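Local coordinates for protein CobC (PDB 6NRU) that removes the phosphate from alpha-ribazole 5'-phosphate and probably from adenosylcobalamin 5'-phosphate, probably through a phosphohistidine intermediate, in vitamin B12 assembly, at residues A[85-90]-A[107-112]; A[43-48]-A[179-184]. One frame throughout, in Å; residues are numbered along the deposited sequence.

Contact 1. Residues A[85-90]-A[107-112]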
loop_
_atom_site.group_PDB
_atom_site.type_symbol
_atom_site.label_atom_id
_atom_site.label_comp_id
_atom_site.label_asym_id
_atom_site.label_seq_id
_atom_site.Cartn_x
_atom_site.Cartn_y
_atom_site.Cartn_z
HETATM N N MSE A 85 1.856 -1.174 8.253
HETATM C CA MSE A 85 1.636 -1.426 9.666
HETATM C C MSE A 85 2.973 -1.603 10.372
HETATM O O MSE A 85 3.893 -2.202 9.817
HETATM C CB MSE A 85 0.768 -2.666 9.855
HETATM C CG MSE A 85 -0.016 -2.689 11.149
HETATM SE SE MSE A 85 -1.199 -4.237 11.240
HETATM C CE MSE A 85 -0.027 -5.451 12.213
ATOM N N PHE A 86 3.088 -1.075 11.587
ATOM C CA PHE A 86 4.314 -1.194 12.370
ATOM C C PHE A 86 4.245 -2.469 13.207
ATOM O O PHE A 86 3.457 -2.559 14.154
ATOM C CB PHE A 86 4.513 0.035 13.252
ATOM C CG PHE A 86 5.702 -0.065 14.157
ATOM C CD1 PHE A 86 6.972 -0.249 13.635
ATOM C CD2 PHE A 86 5.554 0.017 15.530
ATOM C CE1 PHE A 86 8.070 -0.346 14.463
ATOM C CE2 PHE A 86 6.650 -0.079 16.364
ATOM C CZ PHE A 86 7.908 -0.261 15.830
ATOM N N PHE A 87 5.073 -3.452 12.862
ATOM C CA PHE A 87 5.045 -4.755 13.515
ATOM C C PHE A 87 5.932 -4.829 14.754
ATOM O O PHE A 87 6.017 -5.895 15.372
ATOM C CB PHE A 87 5.452 -5.847 12.519
ATOM C CG PHE A 87 4.303 -6.402 11.721
ATOM C CD1 PHE A 87 3.461 -7.360 12.267
ATOM C CD2 PHE A 87 4.067 -5.969 10.425
ATOM C CE1 PHE A 87 2.404 -7.876 11.534
ATOM C CE2 PHE A 87 3.011 -6.479 9.687
ATOM C CZ PHE A 87 2.179 -7.434 10.242
ATOM N N GLY A 88 6.592 -3.737 15.126
ATOM C CA GLY A 88 7.321 -3.716 16.384
ATOM C C GLY A 88 8.498 -4.672 16.387
ATOM O O GLY A 88 9.361 -4.638 15.503
ATOM N N ASP A 89 8.540 -5.540 17.402
ATOM C CA ASP A 89 9.649 -6.476 17.548
ATOM C C ASP A 89 9.645 -7.559 16.477
ATOM O O ASP A 89 10.664 -8.234 16.296
ATOM C CB ASP A 89 9.615 -7.129 18.933
ATOM C CG ASP A 89 10.038 -6.179 20.046
ATOM O OD1 ASP A 89 10.917 -5.322 19.810
ATOM O OD2 ASP A 89 9.498 -6.298 21.166
ATOM N N TRP A 90 8.534 -7.735 15.765
ATOM C CA TRP A 90 8.379 -8.824 14.808
ATOM C C TRP A 90 8.910 -8.496 13.418
ATOM O O TRP A 90 8.853 -9.359 12.536
ATOM C CB TRP A 90 6.905 -9.223 14.695
ATOM C CG TRP A 90 6.349 -9.844 15.935
ATOM C CD1 TRP A 90 7.041 -10.221 17.049
ATOM C CD2 TRP A 90 4.978 -10.167 16.187
ATOM N NE1 TRP A 90 6.185 -10.757 17.980
ATOM C CE2 TRP A 90 4.912 -10.733 17.475
ATOM C CE3 TRP A 90 3.799 -10.033 15.448
ATOM C CZ2 TRP A 90 3.713 -11.162 18.041
ATOM C CZ3 TRP A 90 2.610 -10.460 16.011
ATOM C CH2 TRP A 90 2.576 -11.016 17.295
ATOM N N SER A 107 0.925 -16.355 18.738
ATOM C CA SER A 107 -0.259 -17.193 18.564
ATOM C C SER A 107 -1.529 -16.369 18.698
ATOM O O SER A 107 -2.499 -16.579 17.959
ATOM C CB SER A 107 -0.270 -18.320 19.597
ATOM O OG SER A 107 0.993 -18.945 19.693
ATOM N N ALA A 108 -1.545 -15.442 19.659
ATOM C CA ALA A 108 -2.690 -14.559 19.828
ATOM C C ALA A 108 -2.913 -13.707 18.590
ATOM O O ALA A 108 -4.056 -13.369 18.264
ATOM C CB ALA A 108 -2.491 -13.678 21.058
ATOM N N TRP A 109 -1.836 -13.363 17.884
ATOM C CA TRP A 109 -1.964 -12.619 16.638
ATOM C C TRP A 109 -2.452 -13.512 15.504
ATOM O O TRP A 109 -3.349 -13.121 14.748
ATOM C CB TRP A 109 -0.626 -11.974 16.279
ATOM C CG TRP A 109 -0.419 -11.760 14.809
ATOM C CD1 TRP A 109 0.217 -12.597 13.936
ATOM C CD2 TRP A 109 -0.842 -10.626 14.039
ATOM N NE1 TRP A 109 0.212 -12.058 12.673
ATOM C CE2 TRP A 109 -0.432 -10.849 12.708
ATOM C CE3 TRP A 109 -1.530 -9.448 14.345
ATOM C CZ2 TRP A 109 -0.687 -9.936 11.686
ATOM C CZ3 TRP A 109 -1.783 -8.544 13.329
ATOM C CH2 TRP A 109 -1.362 -8.794 12.016
ATOM N N CYS A 110 -1.878 -14.711 15.371
ATOM C CA CYS A 110 -2.303 -15.617 14.311
ATOM C C CYS A 110 -3.761 -16.024 14.472
ATOM O O CYS A 110 -4.455 -16.244 13.474
ATOM C CB CYS A 110 -1.407 -16.854 14.284
ATOM S SG CYS A 110 0.234 -16.560 13.592
ATOM N N ASN A 111 -4.244 -16.117 15.711
ATOM C CA ASN A 111 -5.614 -16.534 15.978
ATOM C C ASN A 111 -6.594 -15.369 16.069
ATOM O O ASN A 111 -7.807 -15.605 16.105
ATOM C CB ASN A 111 -5.676 -17.354 17.275
ATOM C CG ASN A 111 -4.916 -18.668 17.177
ATOM O OD1 ASN A 111 -4.543 -19.108 16.088
ATOM N ND2 ASN A 111 -4.686 -19.302 18.320
ATOM N N ASP A 112 -6.110 -14.126 16.099
ATOM C CA ASP A 112 -6.968 -12.953 16.236
ATOM C C ASP A 112 -6.205 -11.748 15.683
ATOM O O ASP A 112 -5.842 -10.822 16.403
ATOM C CB ASP A 112 -7.388 -12.722 17.689
ATOM C CG ASP A 112 -8.479 -11.674 17.823
ATOM O OD1 ASP A 112 -9.016 -11.225 16.785
ATOM O OD2 ASP A 112 -8.796 -11.295 18.971
#

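Contact 2. Residues A[43-48]-A[179-184]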
loop_
_atom_site.group_PDB
_atom_site.type_symbol
_atom_site.label_atom_id
_atom_site.label_comp_id
_atom_site.label_asym_id
_atom_site.label_seq_id
_atom_site.Cartn_x
_atom_site.Cartn_y
_atom_site.Cartn_z
ATOM N N THR A 43 6.534 2.969 -17.752
ATOM C CA THR A 43 6.086 3.005 -19.137
ATOM C C THR A 43 4.617 2.623 -19.267
ATOM O O THR A 43 3.953 3.055 -20.215
ATOM C CB THR A 43 6.957 2.087 -19.995
ATOM O OG1 THR A 43 6.797 0.733 -19.564
ATOM C CG2 THR A 43 8.424 2.477 -19.872
ATOM N N LEU A 44 4.092 1.826 -18.330
ATOM C CA LEU A 44 2.696 1.412 -18.413
ATOM C C LEU A 44 1.751 2.581 -18.175
ATOM O O LEU A 44 0.630 2.582 -18.697
ATOM C CB LEU A 44 2.404 0.292 -17.415
ATOM C CG LEU A 44 2.843 -1.120 -17.803
ATOM C CD1 LEU A 44 2.368 -2.122 -16.768
ATOM C CD2 LEU A 44 2.313 -1.472 -19.183
ATOM N N LEU A 45 2.185 3.578 -17.400
ATOM C CA LEU A 45 1.384 4.747 -17.062
ATOM C C LEU A 45 2.077 6.039 -17.487
ATOM O O LEU A 45 1.914 7.083 -16.846
ATOM C CB LEU A 45 1.079 4.775 -15.570
ATOM C CG LEU A 45 0.549 3.454 -15.013
ATOM C CD1 LEU A 45 1.053 3.201 -13.594
ATOM C CD2 LEU A 45 -0.967 3.427 -15.073
ATOM N N ASP A 46 2.868 5.981 -18.559
ATOM C CA ASP A 46 3.562 7.174 -19.028
ATOM C C ASP A 46 2.579 8.218 -19.541
ATOM O O ASP A 46 2.758 9.418 -19.303
ATOM C CB ASP A 46 4.565 6.791 -20.116
ATOM C CG ASP A 46 5.700 7.785 -20.234
ATOM O OD1 ASP A 46 5.956 8.522 -19.259
ATOM O OD2 ASP A 46 6.336 7.829 -21.303
ATOM N N ASP A 47 1.531 7.781 -20.235
ATOM C CA ASP A 47 0.562 8.685 -20.840
ATOM C C ASP A 47 -0.613 9.003 -19.925
ATOM O O ASP A 47 -1.588 9.611 -20.379
ATOM C CB ASP A 47 0.050 8.099 -22.156
ATOM C CG ASP A 47 1.106 8.109 -23.240
ATOM O OD1 ASP A 47 2.261 8.477 -22.939
ATOM O OD2 ASP A 47 0.780 7.759 -24.394
ATOM N N VAL A 48 -0.548 8.607 -18.661
ATOM C CA VAL A 48 -1.560 8.978 -17.680
ATOM C C VAL A 48 -1.124 10.281 -17.025
ATOM O O VAL A 48 -0.082 10.338 -16.363
ATOM C CB VAL A 48 -1.760 7.872 -16.635
ATOM C CG1 VAL A 48 -2.757 8.324 -15.582
ATOM C CG2 VAL A 48 -2.228 6.588 -17.306
ATOM N N GLY A 179 4.167 -5.126 -9.255
ATOM C CA GLY A 179 4.291 -5.003 -10.690
ATOM C C GLY A 179 2.999 -4.687 -11.406
ATOM O O GLY A 179 2.970 -4.718 -12.643
ATOM N N CYS A 180 1.932 -4.390 -10.670
ATOM C CA CYS A 180 0.623 -4.088 -11.220
ATOM C C CYS A 180 0.166 -2.717 -10.744
ATOM O O CYS A 180 0.776 -2.100 -9.868
ATOM C CB CYS A 180 -0.411 -5.144 -10.809
ATOM S SG CYS A 180 -0.000 -6.848 -11.236
ATOM N N TRP A 181 -0.934 -2.250 -11.328
ATOM C CA TRP A 181 -1.552 -0.998 -10.923
ATOM C C TRP A 181 -3.064 -1.173 -10.895
ATOM O O TRP A 181 -3.627 -1.974 -11.649
ATOM C CB TRP A 181 -1.161 0.153 -11.861
ATOM C CG TRP A 181 -1.582 -0.066 -13.281
ATOM C CD1 TRP A 181 -0.864 -0.688 -14.263
ATOM C CD2 TRP A 181 -2.823 0.330 -13.881
ATOM N NE1 TRP A 181 -1.582 -0.701 -15.436
ATOM C CE2 TRP A 181 -2.786 -0.083 -15.228
ATOM C CE3 TRP A 181 -3.959 0.996 -13.409
ATOM C CZ2 TRP A 181 -3.842 0.147 -16.107
ATOM C CZ3 TRP A 181 -5.006 1.224 -14.285
ATOM C CH2 TRP A 181 -4.940 0.800 -15.619
ATOM N N SER A 182 -3.711 -0.422 -10.007
ATOM C CA SER A 182 -5.158 -0.439 -9.857
ATOM C C SER A 182 -5.684 0.990 -9.875
ATOM O O SER A 182 -4.934 1.951 -9.688
ATOM C CB SER A 182 -5.578 -1.134 -8.558
ATOM O OG SER A 182 -4.921 -2.379 -8.420
ATOM N N ALA A 183 -6.991 1.123 -10.095
ATOM C CA ALA A 183 -7.616 2.436 -10.114
ATOM C C ALA A 183 -9.031 2.339 -9.560
ATOM O O ALA A 183 -9.762 1.393 -9.865
ATOM C CB ALA A 183 -7.637 3.030 -11.528
ATOM N N ILE A 184 -9.384 3.314 -8.735
ATOM C CA ILE A 184 -10.693 3.434 -8.147
ATOM C C ILE A 184 -11.240 4.849 -8.324
ATOM O O ILE A 184 -10.557 5.799 -8.023
ATOM C CB ILE A 184 -10.673 3.037 -6.669
ATOM C CG1 ILE A 184 -11.943 3.497 -5.982
ATOM C CG2 ILE A 184 -9.436 3.572 -5.980
ATOM C CD1 ILE A 184 -12.540 2.449 -5.101
#

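Contact 1. Residues A[85-90]-A[107-112]
The loop carrying Phe87 and the helix carrying Trp109 stay well apart, 11.0 Å between these two CA atoms at the nearest, and only side chains bridge the interval. Three of them, Met85, Phe87 and Trp90, approach the Trp109 indole from the same side. CZ3 of Trp90 stands over the rim of one Trp109 face, 3.5 Å from CG, in an offset edge-to-face pair with planes at 68°. Beside it, CH2 of Trp90 presses on CB of Trp109. At the benzo end the edge of Phe87 makes a second offset edge-to-face pair with the Trp109 face, nearly perpendicular at 83°, its CE1 3.7 Å from Trp109 CZ2. This aromatic cluster lies in the insertion between strand 76-78 and helix 124-136, which holds helices 95-101 and 103-111, as in the cap region of branch 1 histidine phosphatases. Selenomethionine Met85 adjoins Glu84, the probable proton donor/acceptor. A bend at chi3 (94°) turns its CE onto the rim of one Phe87 face, while the same methyl reaches Trp109 CH2 at 3.6 Å. Tyr106 extends the cluster, meeting both tryptophans. The indole nitrogen of Trp90 hydrogen-bonds Asp102 OD2, and a bound tetraethylene glycol borders Trp109.

Contact 2. Residues A[43-48]-A[179-184]
One face of the Trp181 indole is covered by Leu45, whose CD2 sits 3.8 Å above the plane over the centre of the ring system, while CD1 of Leu44 lies at the ring's edge near its plane. Trp181 belongs to strand 181-187, which runs antiparallel between strands 5-10 and 190-198 in the mixed sheet of the histidine phosphatase fold; Leu44 ends helix 32-44 and Leu45 follows it directly. The contact therefore packs the end of the helix and the turn after it against the sheet, and all three side chains are buried. The methyl over the indole makes a CH-pi contact with the five-membered ring, 3.9 Å from CD2 of Leu45 to the Trp181 centroid and 11° off the normal: the methyl carbon stands almost straight above the ring, while its bond from CG runs across the face rather than down onto it. Leu45 CD1 lies beside the root of the indole, 4.1 Å from Trp181 CB. Trp181 holds CG between its backbone N and carbonyl carbon (chi1 61°), which swings the indole out of the strand toward the helix end. There Leu45 leaves helical geometry and opens a type I turn to Val48, closed by a weak bond from Val48 N to Leu45 O. Ile9 and Phe50 also touch Leu45, and Trp7 meets the Trp181 ring. The indole N-H is satisfied by the carbonyl oxygen of Ala200. At the pyrrole edge the looser apolar touch is Leu44 CD1 to Trp181 CD1, 4.3 Å.

From the N terminus the chain first lays down strand 5-10, with His11, which probably carries the phosphate in the intermediate, just beyond it, and then helix 32-44, whose end enters contact 2. That contact is completed only after 130 intervening residues, when strand 181-187 joins the sheet beside strand 5-10. Nested within this long loop, contact 1 closes a short one: 16 residues, largely helical, separate 85-90 from 107-112. The inner contact gathers the loop after strand 76-78 onto helix 103-111; the outer one ties an early helix to a late strand of the sheet. The centres of contacts 1 and 2 are about 32 Å apart, on opposite sides of the chain's centre. Their nearest atoms remain about 18 Å apart.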